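Local coordinates for AxyAgu115A (Amphibacillus xylanus NBRC 15112, PDB 6NPS), which probably removes alpha-linked glucuronic acid side groups from glucuronoxylans by hydrolysis, as a family GH115 alpha-glucuronidase, at residues Ala798-Thr803 / Pro960-Tyr965. The protein carries 3 engineered substitutions. Residues are numbered along the deposited sequence; the frame is centred on the assembly and turned at random.
Sequences AEHFAT and PNETYY
His800 and Glu962 form a His-carboxylate hydrogen bond between two loops of the beta-rich C-terminal domain of family 115. His800 centres an inverse gamma turn between strands 794-797 and 803-808. Glu962 belongs to the tail after strand 940-948. The His800 side chain leaves with CG anti to its carbonyl carbon (chi1 -67°), which carries the ring across to the tail. Its CB is 3.8 Å from Glu962 OE2, and its CG 3.5 Å. ND1 of His800 gives its N-H to Glu962 OE2 almost straight, at 167°. The 2.4 Å between ND1 and OE2 is very short, and the exact length is doubtful. Ring and carboxylate are nearly coplanar, 28° apart. CE1 of His800 lies 3.1 Å from Glu962 OE1. OE2 also accepts the backbone N-H of Glu797, which probably helps hold the carboxylate. The Tyr965 hydroxyl lies over one face of the imidazole; the two rings meet obliquely. The Tyr965 ring also meets that of Phe787. With an alanine in place of Tyr965, the imidazole would probably lose this hydroxyl and the oblique ring, leaving a gap beside it. CD2 of His800 is 4.0 Å from Tyr965 OH, and NE2 of His800 3.6 Å from that oxygen, which sits above the plane near the ring's rim.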
ATOM      1  N   ALA A 798       0.615  22.286  26.056  1.00 32.38           N
ATOM      2  CA  ALA A 798      -0.388  23.072  26.758  1.00 33.71           C
ATOM      3  C   ALA A 798       0.151  23.632  28.070  1.00 30.88           C
ATOM      4  O   ALA A 798      -0.329  24.662  28.554  1.00 34.71           O
ATOM      5  CB  ALA A 798      -1.643  22.192  26.987  1.00 34.21           C
ATOM      6  N   GLU A 799       1.131  22.966  28.667  1.00 30.86           N
ATOM      7  CA  GLU A 799       1.729  23.459  29.901  1.00 39.11           C
ATOM      8  C   GLU A 799       2.511  24.767  29.712  1.00 37.40           C
ATOM      9  O   GLU A 799       2.742  25.480  30.695  1.00 35.06           O
ATOM     10  CB  GLU A 799       2.603  22.342  30.472  1.00 47.89           C
ATOM     11  CG  GLU A 799       3.865  22.748  31.118  1.00 59.91           C
ATOM     12  CD  GLU A 799       4.806  21.587  31.381  1.00 64.30           C
ATOM     13  OE1 GLU A 799       4.344  20.431  31.518  1.00 53.77           O
ATOM     14  OE2 GLU A 799       6.023  21.860  31.498  1.00 76.47           O
ATOM     15  N   HIS A 800       2.850  25.142  28.478  1.00 33.07           N
ATOM     16  CA  HIS A 800       3.651  26.362  28.238  1.00 38.01           C
ATOM     17  C   HIS A 800       2.799  27.610  27.983  1.00 39.35           C
ATOM     18  O   HIS A 800       3.074  28.423  27.092  1.00 38.07           O
ATOM     19  CB  HIS A 800       4.633  26.109  27.097  1.00 35.95           C
ATOM     20  CG  HIS A 800       5.673  25.105  27.459  1.00 38.31           C
ATOM     21  ND1 HIS A 800       6.140  24.150  26.585  1.00 40.51           N
ATOM     22  CD2 HIS A 800       6.302  24.874  28.637  1.00 40.71           C
ATOM     23  CE1 HIS A 800       7.014  23.375  27.202  1.00 40.97           C
ATOM     24  NE2 HIS A 800       7.131  23.794  28.449  1.00 42.59           N
ATOM     25  N   PHE A 801       1.783  27.813  28.822  1.00 36.69           N
ATOM     26  CA  PHE A 801       1.058  29.068  28.812  1.00 34.18           C
ATOM     27  C   PHE A 801       1.894  30.169  29.445  1.00 40.54           C
ATOM     28  O   PHE A 801       2.740  29.922  30.309  1.00 41.20           O
ATOM     29  CB  PHE A 801      -0.260  28.940  29.557  1.00 38.43           C
ATOM     30  CG  PHE A 801      -0.135  28.304  30.894  1.00 35.75           C
ATOM     31  CD1 PHE A 801      -0.391  26.957  31.046  1.00 41.33           C
ATOM     32  CD2 PHE A 801       0.214  29.051  32.001  1.00 38.54           C
ATOM     33  CE1 PHE A 801      -0.303  26.350  32.286  1.00 39.86           C
ATOM     34  CE2 PHE A 801       0.318  28.447  33.252  1.00 41.70           C
ATOM     35  CZ  PHE A 801       0.037  27.081  33.386  1.00 33.96           C
ATOM     36  N   ALA A 802       1.632  31.399  29.017  1.00 40.29           N
ATOM     37  CA  ALA A 802       2.360  32.551  29.520  1.00 42.22           C
ATOM     38  C   ALA A 802       1.815  33.007  30.861  1.00 44.47           C
ATOM     39  O   ALA A 802       2.578  33.481  31.702  1.00 40.18           O
ATOM     40  CB  ALA A 802       2.297  33.707  28.503  1.00 38.40           C
ATOM     41  N   THR A 803       0.515  32.876  31.079  1.00 41.58           N
ATOM     42  CA  THR A 803      -0.062  33.251  32.358  1.00 43.59           C
ATOM     43  C   THR A 803      -1.390  32.530  32.494  1.00 41.20           C
ATOM     44  O   THR A 803      -1.851  31.880  31.557  1.00 37.24           O
ATOM     45  CB  THR A 803      -0.234  34.773  32.478  1.00 52.10           C
ATOM     46  OG1 THR A 803      -0.397  35.112  33.858  1.00 62.45           O
ATOM     47  CG2 THR A 803      -1.428  35.264  31.678  1.00 47.81           C
ATOM     48  N   PRO A 960       2.880  17.737  15.450  1.00 37.25           N
ATOM     49  CA  PRO A 960       4.207  18.329  15.252  1.00 36.13           C
ATOM     50  C   PRO A 960       4.855  18.598  16.587  1.00 37.50           C
ATOM     51  O   PRO A 960       4.180  18.956  17.545  1.00 37.42           O
ATOM     52  CB  PRO A 960       3.917  19.649  14.524  1.00 39.59           C
ATOM     53  CG  PRO A 960       2.459  19.641  14.220  1.00 45.08           C
ATOM     54  CD  PRO A 960       1.799  18.670  15.100  1.00 44.00           C
ATOM     55  N   ASN A 961       6.169  18.446  16.649  1.00 39.99           N
ATOM     56  CA  ASN A 961       6.791  18.703  17.938  1.00 42.65           C
ATOM     57  C   ASN A 961       6.750  20.206  18.239  1.00 36.24           C
ATOM     58  O   ASN A 961       6.524  21.030  17.360  1.00 34.92           O
ATOM     59  CB  ASN A 961       8.203  18.144  17.969  1.00 51.03           C
ATOM     60  CG  ASN A 961       9.040  18.654  16.846  1.00 58.54           C
ATOM     61  OD1 ASN A 961       8.852  18.264  15.696  1.00 58.19           O
ATOM     62  ND2 ASN A 961       9.982  19.544  17.163  1.00 66.35           N
ATOM     63  N   GLU A 962       6.903  20.556  19.515  1.00 35.84           N
ATOM     64  CA  GLU A 962       6.736  21.942  19.948  1.00 31.64           C
ATOM     65  C   GLU A 962       7.700  22.869  19.200  1.00 33.48           C
ATOM     66  O   GLU A 962       8.870  22.543  19.004  1.00 35.34           O
ATOM     67  CB  GLU A 962       6.965  22.036  21.449  1.00 36.60           C
ATOM     68  CG  GLU A 962       6.745  23.435  22.071  1.00 40.44           C
ATOM     69  CD  GLU A 962       6.744  23.406  23.604  1.00 45.17           C
ATOM     70  OE1 GLU A 962       7.705  22.866  24.188  1.00 49.20           O
ATOM     71  OE2 GLU A 962       5.768  23.888  24.232  1.00 43.96           O
ATOM     72  N   THR A 963       7.212  24.040  18.803  1.00 31.11           N
ATOM     73  CA  THR A 963       8.047  24.993  18.083  1.00 35.37           C
ATOM     74  C   THR A 963       8.647  26.001  19.057  1.00 35.97           C
ATOM     75  O   THR A 963       8.432  25.944  20.266  1.00 33.45           O
ATOM     76  CB  THR A 963       7.240  25.683  16.985  1.00 36.43           C
ATOM     77  OG1 THR A 963       6.028  26.220  17.551  1.00 33.83           O
ATOM     78  CG2 THR A 963       6.882  24.679  15.859  1.00 33.86           C
ATOM     79  N   TYR A 964       9.397  26.954  18.527  1.00 32.99           N
ATOM     80  CA  TYR A 964      10.220  27.805  19.370  1.00 33.28           C
ATOM     81  C   TYR A 964       9.381  28.794  20.188  1.00 38.36           C
ATOM     82  O   TYR A 964       8.432  29.402  19.675  1.00 38.53           O
ATOM     83  CB  TYR A 964      11.215  28.576  18.497  1.00 31.72           C
ATOM     84  CG  TYR A 964      11.993  29.627  19.257  1.00 35.86           C
ATOM     85  CD1 TYR A 964      13.130  29.284  19.984  1.00 38.20           C
ATOM     86  CD2 TYR A 964      11.626  30.969  19.221  1.00 37.76           C
ATOM     87  CE1 TYR A 964      13.866  30.257  20.694  1.00 39.53           C
ATOM     88  CE2 TYR A 964      12.344  31.928  19.926  1.00 41.88           C
ATOM     89  CZ  TYR A 964      13.470  31.563  20.644  1.00 44.37           C
ATOM     90  OH  TYR A 964      14.193  32.525  21.335  1.00 47.22           O
ATOM     91  N   TYR A 965       9.772  29.000  21.457  1.00 33.92           N
ATOM     92  CA  TYR A 965       9.238  30.099  22.262  1.00 37.22           C
ATOM     93  C   TYR A 965      10.379  30.777  22.993  1.00 35.30           C
ATOM     94  O   TYR A 965      11.364  30.133  23.346  1.00 38.73           O
ATOM     95  CB  TYR A 965       8.149  29.639  23.319  1.00 32.56           C
ATOM     96  CG  TYR A 965       8.618  28.584  24.307  1.00 35.29           C
ATOM     97  CD1 TYR A 965       9.075  28.935  25.573  1.00 39.72           C
ATOM     98  CD2 TYR A 965       8.581  27.224  23.977  1.00 43.67           C
ATOM     99  CE1 TYR A 965       9.523  27.971  26.487  1.00 42.33           C
ATOM    100  CE2 TYR A 965       9.010  26.235  24.884  1.00 43.41           C
ATOM    101  CZ  TYR A 965       9.485  26.626  26.149  1.00 48.11           C
ATOM    102  OH  TYR A 965       9.931  25.673  27.063  1.00 46.98           O
TER